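Local coordinates for Lin2111 protein (Listeria innocua, PDB 3EDP) that is of unknown function in detail but probably binds DNA as a transcription regulator of the GntR family, at residues L97-K102 with I161-L166; K156-Q159 with E165-N168. All coordinates share one frame; numbering follows the deposited sequence.

How the interactions relate
Both contacts lie in the UTRA domain and use helix 163-167 or its lead-in. Their segments overlap at E165 and L166, though only interaction 2 uses L166 to touch its partner. Their centres are about 9 Å apart, on the same side of the chain's centre. Interaction 1 ties the lead-in of the helix to the start of strand 99-108, an outermost strand of the six-stranded antiparallel sheet. Interaction 2 is local: it packs the helix on the loop 156-159, a few residues earlier in the chain. The helix also packs on F175 and L177 of the second subunit, so these contacts sit close to the dimer interface.

Interaction 1 of 2, residues L97-K102 with I161-L166; sequences LKKDIK and INIIEL
The CA atoms of K99 and I161 are the nearest pair across the two segments, 7.6 Å apart. Segment 97-102 passes from a loop into strand 99-108, an outermost strand of the antiparallel sheet of the UTRA domain. Segment 161-166 enters helix 163-167, and N162 takes the N-cap position. The backbone bond from L166 N to N162 O, 3.0 Å, belongs to the first turn of this helix. No backbone hydrogen bond joins the two segments.

One long side chain spans the gap. K99 has CG anti to its carbonyl carbon (chi1 -57°), and the chain runs extended from there to the amine. NZ thus reaches the residue just ahead of the N-cap. K99 NZ donates a hydrogen bond to I161 O over 3.2 Å. The donor stands above the carbonyl plane, 63° out of it, and the C=O...N angle is 108°. The bond therefore does not lie on a lone pair. NZ also donates to I160 O, so two successive carbonyls of the lead-in hold the amine. Both acceptors, I160 O and I161 O, precede the helix.

F130 and Q132 of the adjacent strand 124-134 touch the K99 side chain. I163 also packs on F130, which links the helix to the sheet beside the lysine.

A salt bridge stays within the strand segment. K102 NZ and D100 OD2 are 2.7 Å apart, with the amine above the carboxylate plane. The contact between the segments is small and lies at the surface. Beyond the hydrogen bond, the methyl I163 CD1 lies 4.3 Å from K99 NZ.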
ATOM      1  N   LEU A  97      13.320 -14.054  10.125  1.00121.79           N
ATOM      2  CA  LEU A  97      12.992 -12.660   9.835  1.00116.67           C
ATOM      3  C   LEU A  97      13.223 -12.348   8.359  1.00110.17           C
ATOM      4  O   LEU A  97      13.427 -11.195   7.974  1.00107.73           O
ATOM      5  CB  LEU A  97      13.784 -11.708  10.735  1.00117.33           C
ATOM      6  CG  LEU A  97      13.292 -11.617  12.183  1.00114.22           C
ATOM      7  CD1 LEU A  97      14.327 -10.941  13.071  1.00113.80           C
ATOM      8  CD2 LEU A  97      11.952 -10.892  12.255  1.00109.78           C
ATOM      9  N   LYS A  98      13.192 -13.396   7.542  1.00103.62           N
ATOM     10  CA  LYS A  98      13.279 -13.264   6.097  1.00 93.16           C
ATOM     11  C   LYS A  98      12.034 -13.878   5.475  1.00 81.11           C
ATOM     12  O   LYS A  98      11.141 -14.341   6.188  1.00 80.43           O
ATOM     13  CB  LYS A  98      14.538 -13.953   5.569  1.00 97.74           C
ATOM     14  CG  LYS A  98      15.833 -13.346   6.087  1.00101.41           C
ATOM     15  CD  LYS A  98      16.095 -11.981   5.472  1.00101.28           C
ATOM     16  CE  LYS A  98      16.943 -11.115   6.390  1.00105.97           C
ATOM     17  NZ  LYS A  98      18.142 -11.837   6.899  1.00109.90           N
ATOM     18  N   LYS A  99      11.973 -13.885   4.149  1.00 65.84           N
ATOM     19  CA  LYS A  99      10.804 -14.405   3.453  1.00 55.68           C
ATOM     20  C   LYS A  99      11.065 -15.795   2.890  1.00 55.97           C
ATOM     21  O   LYS A  99      12.086 -16.036   2.250  1.00 65.05           O
ATOM     22  CB  LYS A  99      10.353 -13.433   2.362  1.00 50.07           C
ATOM     23  CG  LYS A  99      10.051 -12.041   2.905  1.00 47.94           C
ATOM     24  CD  LYS A  99       9.407 -11.145   1.872  1.00 47.21           C
ATOM     25  CE  LYS A  99       9.050  -9.800   2.484  1.00 48.54           C
ATOM     26  NZ  LYS A  99       8.525  -8.836   1.481  1.00 44.67           N
ATOM     27  N   ASP A 100      10.130 -16.705   3.145  1.00 49.65           N
ATOM     28  CA  ASP A 100      10.271 -18.107   2.770  1.00 57.61           C
ATOM     29  C   ASP A 100       9.168 -18.511   1.795  1.00 60.35           C
ATOM     30  O   ASP A 100       7.999 -18.608   2.177  1.00 57.31           O
ATOM     31  CB  ASP A 100      10.212 -18.983   4.025  1.00 58.99           C
ATOM     32  CG  ASP A 100      10.380 -20.465   3.720  1.00 74.97           C
ATOM     33  OD1 ASP A 100      11.047 -20.806   2.717  1.00 78.19           O
ATOM     34  OD2 ASP A 100       9.849 -21.292   4.495  1.00 77.31           O
ATOM     35  N   ILE A 101       9.541 -18.743   0.537  1.00 49.28           N
ATOM     36  CA  ILE A 101       8.561 -19.090  -0.493  1.00 40.75           C
ATOM     37  C   ILE A 101       8.033 -20.514  -0.327  1.00 44.47           C
ATOM     38  O   ILE A 101       8.800 -21.466  -0.211  1.00 46.50           O
ATOM     39  CB  ILE A 101       9.134 -18.905  -1.914  1.00 47.56           C
ATOM     40  CG1 ILE A 101       9.678 -17.491  -2.089  1.00 52.09           C
ATOM     41  CG2 ILE A 101       8.070 -19.182  -2.963  1.00 35.13           C
ATOM     42  CD1 ILE A 101      10.084 -17.184  -3.509  1.00 61.97           C
ATOM     43  N   LYS A 102       6.714 -20.650  -0.310  1.00 42.92           N
ATOM     44  CA  LYS A 102       6.082 -21.948  -0.137  1.00 44.11           C
ATOM     45  C   LYS A 102       5.590 -22.497  -1.470  1.00 44.97           C
ATOM     46  O   LYS A 102       5.581 -23.701  -1.689  1.00 52.30           O
ATOM     47  CB  LYS A 102       4.887 -21.834   0.817  1.00 40.89           C
ATOM     48  CG  LYS A 102       5.179 -21.130   2.131  1.00 53.56           C
ATOM     49  CD  LYS A 102       5.706 -22.081   3.190  1.00 56.38           C
ATOM     50  CE  LYS A 102       7.215 -22.180   3.153  1.00 62.47           C
ATOM     51  NZ  LYS A 102       7.735 -22.885   4.358  1.00 66.76           N
ATOM     52  N   ILE A 161      11.283  -9.140  -2.072  1.00 28.71           N
ATOM     53  CA  ILE A 161      11.815  -8.283  -1.016  1.00 28.86           C
ATOM     54  C   ILE A 161      10.893  -7.064  -0.842  1.00 33.11           C
ATOM     55  O   ILE A 161      10.546  -6.686   0.272  1.00 31.49           O
ATOM     56  CB  ILE A 161      13.239  -7.785  -1.368  1.00 33.27           C
ATOM     57  CG1 ILE A 161      14.201  -8.969  -1.500  1.00 40.78           C
ATOM     58  CG2 ILE A 161      13.739  -6.782  -0.332  1.00 32.66           C
ATOM     59  CD1 ILE A 161      14.172  -9.913  -0.306  1.00 34.33           C
ATOM     60  N   ASN A 162      10.492  -6.472  -1.961  1.00 31.15           N
ATOM     61  CA  ASN A 162       9.636  -5.292  -1.961  1.00 28.65           C
ATOM     62  C   ASN A 162       8.448  -5.508  -2.895  1.00 32.31           C
ATOM     63  O   ASN A 162       8.596  -5.505  -4.125  1.00 26.33           O
ATOM     64  CB  ASN A 162      10.451  -4.067  -2.396  1.00 34.53           C
ATOM     65  CG  ASN A 162       9.660  -2.750  -2.296  1.00 35.98           C
ATOM     66  OD1 ASN A 162      10.233  -1.662  -2.398  1.00 40.98           O
ATOM     67  ND2 ASN A 162       8.358  -2.848  -2.107  1.00 26.40           N
ATOM     68  N   ILE A 163       7.267  -5.687  -2.307  1.00 25.96           N
ATOM     69  CA  ILE A 163       6.080  -6.042  -3.076  1.00 23.32           C
ATOM     70  C   ILE A 163       5.657  -4.937  -4.047  1.00 32.93           C
ATOM     71  O   ILE A 163       5.176  -5.217  -5.148  1.00 27.59           O
ATOM     72  CB  ILE A 163       4.888  -6.395  -2.153  1.00 32.70           C
ATOM     73  CG1 ILE A 163       5.300  -7.468  -1.143  1.00 38.33           C
ATOM     74  CG2 ILE A 163       3.692  -6.869  -2.979  1.00 28.54           C
ATOM     75  CD1 ILE A 163       5.812  -8.753  -1.800  1.00 38.36           C
ATOM     76  N   ILE A 164       5.827  -3.683  -3.636  1.00 31.26           N
ATOM     77  CA  ILE A 164       5.458  -2.560  -4.486  1.00 26.09           C
ATOM     78  C   ILE A 164       6.356  -2.559  -5.708  1.00 29.83           C
ATOM     79  O   ILE A 164       5.895  -2.388  -6.844  1.00 29.40           O
ATOM     80  CB  ILE A 164       5.601  -1.216  -3.749  1.00 36.49           C
ATOM     81  CG1 ILE A 164       4.584  -1.119  -2.618  1.00 38.40           C
ATOM     82  CG2 ILE A 164       5.411  -0.063  -4.704  1.00 34.76           C
ATOM     83  CD1 ILE A 164       4.680   0.180  -1.867  1.00 54.45           C
ATOM     84  N   GLU A 165       7.646  -2.773  -5.482  1.00 25.56           N
ATOM     85  CA  GLU A 165       8.569  -2.876  -6.605  1.00 24.82           C
ATOM     86  C   GLU A 165       8.137  -4.002  -7.548  1.00 24.76           C
ATOM     87  O   GLU A 165       8.077  -3.815  -8.762  1.00 31.14           O
ATOM     88  CB  GLU A 165      10.006  -3.071  -6.126  1.00 25.97           C
ATOM     89  CG  GLU A 165      10.996  -3.273  -7.260  1.00 41.37           C
ATOM     90  CD  GLU A 165      12.425  -2.965  -6.842  1.00 52.75           C
ATOM     91  OE1 GLU A 165      13.312  -2.932  -7.715  1.00 48.87           O
ATOM     92  OE2 GLU A 165      12.664  -2.755  -5.636  1.00 60.30           O
ATOM     93  N   LEU A 166       7.796  -5.159  -6.988  1.00 24.48           N
ATOM     94  CA  LEU A 166       7.400  -6.306  -7.811  1.00 21.52           C
ATOM     95  C   LEU A 166       6.130  -5.999  -8.616  1.00 29.28           C
ATOM     96  O   LEU A 166       6.056  -6.276  -9.816  1.00 29.74           O
ATOM     97  CB  LEU A 166       7.176  -7.553  -6.943  1.00 22.92           C
ATOM     98  CG  LEU A 166       6.638  -8.788  -7.685  1.00 26.64           C
ATOM     99  CD1 LEU A 166       7.628  -9.231  -8.737  1.00 31.09           C
ATOM    100  CD2 LEU A 166       6.331  -9.941  -6.736  1.00 25.58           C
TER

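Interaction 2 of 2, residues K156-Q159 with E165-N168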
ATOM      1  N   LYS A 156      13.408 -15.675 -11.823  1.00 41.56           N
ATOM      2  CA  LYS A 156      14.320 -14.885 -11.004  1.00 44.97           C
ATOM      3  C   LYS A 156      13.919 -13.409 -10.889  1.00 49.61           C
ATOM      4  O   LYS A 156      14.475 -12.675 -10.074  1.00 49.17           O
ATOM      5  CB  LYS A 156      15.742 -14.990 -11.555  1.00 39.38           C
ATOM      6  CG  LYS A 156      15.850 -14.704 -13.038  1.00 58.23           C
ATOM      7  CD  LYS A 156      17.202 -15.160 -13.582  1.00 67.94           C
ATOM      8  CE  LYS A 156      17.261 -15.066 -15.099  1.00 75.77           C
ATOM      9  NZ  LYS A 156      17.081 -13.670 -15.578  1.00 81.79           N
ATOM     10  N   ASP A 157      12.971 -12.974 -11.714  1.00 37.49           N
ATOM     11  CA  ASP A 157      12.516 -11.592 -11.676  1.00 41.20           C
ATOM     12  C   ASP A 157      11.452 -11.370 -10.611  1.00 39.90           C
ATOM     13  O   ASP A 157      11.159 -10.235 -10.254  1.00 39.92           O
ATOM     14  CB  ASP A 157      11.985 -11.175 -13.047  1.00 38.21           C
ATOM     15  CG  ASP A 157      13.069 -11.170 -14.108  1.00 48.66           C
ATOM     16  OD1 ASP A 157      14.146 -10.597 -13.834  1.00 43.40           O
ATOM     17  OD2 ASP A 157      12.851 -11.764 -15.189  1.00 48.09           O
ATOM     18  N   PHE A 158      10.872 -12.455 -10.109  1.00 30.85           N
ATOM     19  CA  PHE A 158       9.822 -12.332  -9.105  1.00 34.69           C
ATOM     20  C   PHE A 158      10.416 -12.143  -7.713  1.00 39.21           C
ATOM     21  O   PHE A 158      10.175 -12.937  -6.793  1.00 38.41           O
ATOM     22  CB  PHE A 158       8.863 -13.528  -9.160  1.00 33.41           C
ATOM     23  CG  PHE A 158       8.022 -13.562 -10.401  1.00 38.74           C
ATOM     24  CD1 PHE A 158       6.738 -13.040 -10.402  1.00 37.19           C
ATOM     25  CD2 PHE A 158       8.525 -14.092 -11.580  1.00 35.71           C
ATOM     26  CE1 PHE A 158       5.969 -13.060 -11.555  1.00 42.01           C
ATOM     27  CE2 PHE A 158       7.759 -14.118 -12.728  1.00 38.73           C
ATOM     28  CZ  PHE A 158       6.483 -13.599 -12.718  1.00 43.41           C
ATOM     29  N   GLN A 159      11.213 -11.088  -7.570  1.00 31.04           N
ATOM     30  CA  GLN A 159      11.801 -10.756  -6.279  1.00 32.81           C
ATOM     31  C   GLN A 159      10.700 -10.296  -5.339  1.00 32.23           C
ATOM     32  O   GLN A 159       9.876  -9.458  -5.708  1.00 37.36           O
ATOM     33  CB  GLN A 159      12.875  -9.677  -6.435  1.00 31.36           C
ATOM     34  CG  GLN A 159      13.941 -10.048  -7.465  1.00 39.24           C
ATOM     35  CD  GLN A 159      15.102  -9.061  -7.500  1.00 51.12           C
ATOM     36  OE1 GLN A 159      14.951  -7.886  -7.151  1.00 51.68           O
ATOM     37  NE2 GLN A 159      16.266  -9.536  -7.921  1.00 59.06           N
ATOM     38  N   GLU A 165       7.646  -2.773  -5.482  1.00 25.56           N
ATOM     39  CA  GLU A 165       8.569  -2.876  -6.605  1.00 24.82           C
ATOM     40  C   GLU A 165       8.137  -4.002  -7.548  1.00 24.76           C
ATOM     41  O   GLU A 165       8.077  -3.815  -8.762  1.00 31.14           O
ATOM     42  CB  GLU A 165      10.006  -3.071  -6.126  1.00 25.97           C
ATOM     43  CG  GLU A 165      10.996  -3.273  -7.260  1.00 41.37           C
ATOM     44  CD  GLU A 165      12.425  -2.965  -6.842  1.00 52.75           C
ATOM     45  OE1 GLU A 165      13.312  -2.932  -7.715  1.00 48.87           O
ATOM     46  OE2 GLU A 165      12.664  -2.755  -5.636  1.00 60.30           O
ATOM     47  N   LEU A 166       7.796  -5.159  -6.988  1.00 24.48           N
ATOM     48  CA  LEU A 166       7.400  -6.306  -7.811  1.00 21.52           C
ATOM     49  C   LEU A 166       6.130  -5.999  -8.616  1.00 29.28           C
ATOM     50  O   LEU A 166       6.056  -6.276  -9.816  1.00 29.74           O
ATOM     51  CB  LEU A 166       7.176  -7.553  -6.943  1.00 22.92           C
ATOM     52  CG  LEU A 166       6.638  -8.788  -7.685  1.00 26.64           C
ATOM     53  CD1 LEU A 166       7.628  -9.231  -8.737  1.00 31.09           C
ATOM     54  CD2 LEU A 166       6.331  -9.941  -6.736  1.00 25.58           C
ATOM     55  N   VAL A 167       5.134  -5.421  -7.949  1.00 27.06           N
ATOM     56  CA  VAL A 167       3.865  -5.107  -8.603  1.00 33.38           C
ATOM     57  C   VAL A 167       4.055  -4.064  -9.703  1.00 31.62           C
ATOM     58  O   VAL A 167       3.338  -4.046 -10.701  1.00 30.64           O
ATOM     59  CB  VAL A 167       2.810  -4.612  -7.597  1.00 31.57           C
ATOM     60  CG1 VAL A 167       1.606  -4.072  -8.331  1.00 35.50           C
ATOM     61  CG2 VAL A 167       2.398  -5.740  -6.661  1.00 27.53           C
ATOM     62  N   ASN A 168       5.053  -3.214  -9.516  1.00 26.65           N
ATOM     63  CA  ASN A 168       5.346  -2.147 -10.460  1.00 35.61           C
ATOM     64  C   ASN A 168       6.190  -2.625 -11.639  1.00 36.88           C
ATOM     65  O   ASN A 168       6.465  -1.864 -12.563  1.00 39.68           O
ATOM     66  CB  ASN A 168       6.088  -1.035  -9.726  1.00 39.79           C
ATOM     67  CG  ASN A 168       5.990   0.279 -10.425  1.00 47.88           C
ATOM     68  OD1 ASN A 168       6.979   0.995 -10.562  1.00 61.15           O
ATOM     69  ND2 ASN A 168       4.796   0.613 -10.882  1.00 43.07           N
TER
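L166 of helix 163-167 meets the loop 156-159 of the same UTRA domain, which bends at F158 in an inverse gamma turn. The loop leads to the helix, and the helix turns L166 back onto it. L166 CB points toward the loop and lies 3.5 Å from Q159 O. The side chain has CG anti to the backbone N (chi1 175°), and L166 CG lies 3.9 Å from Q159 O. L166 CD2 lies 3.7 Å from Q159 O. The Q159 carbonyl thus rests against the leucine by van der Waals contact.

The other methyl touches this carbonyl too, with L166 CD1 3.8 Å from Q159 O. It also reaches further back along the loop. L166 CD1 packs on F158 CA at 3.8 Å and on D157 O at 4.0 Å. The F158 ring is buried and meets the rings of F104 and Y126. L166 also packs on L143 of strand 137-146. No hydrogen bond crosses between the segments. At the tip of the leucine, L166 CD1 approaches the F158 ring obliquely, 4.3 Å from F158 CD1.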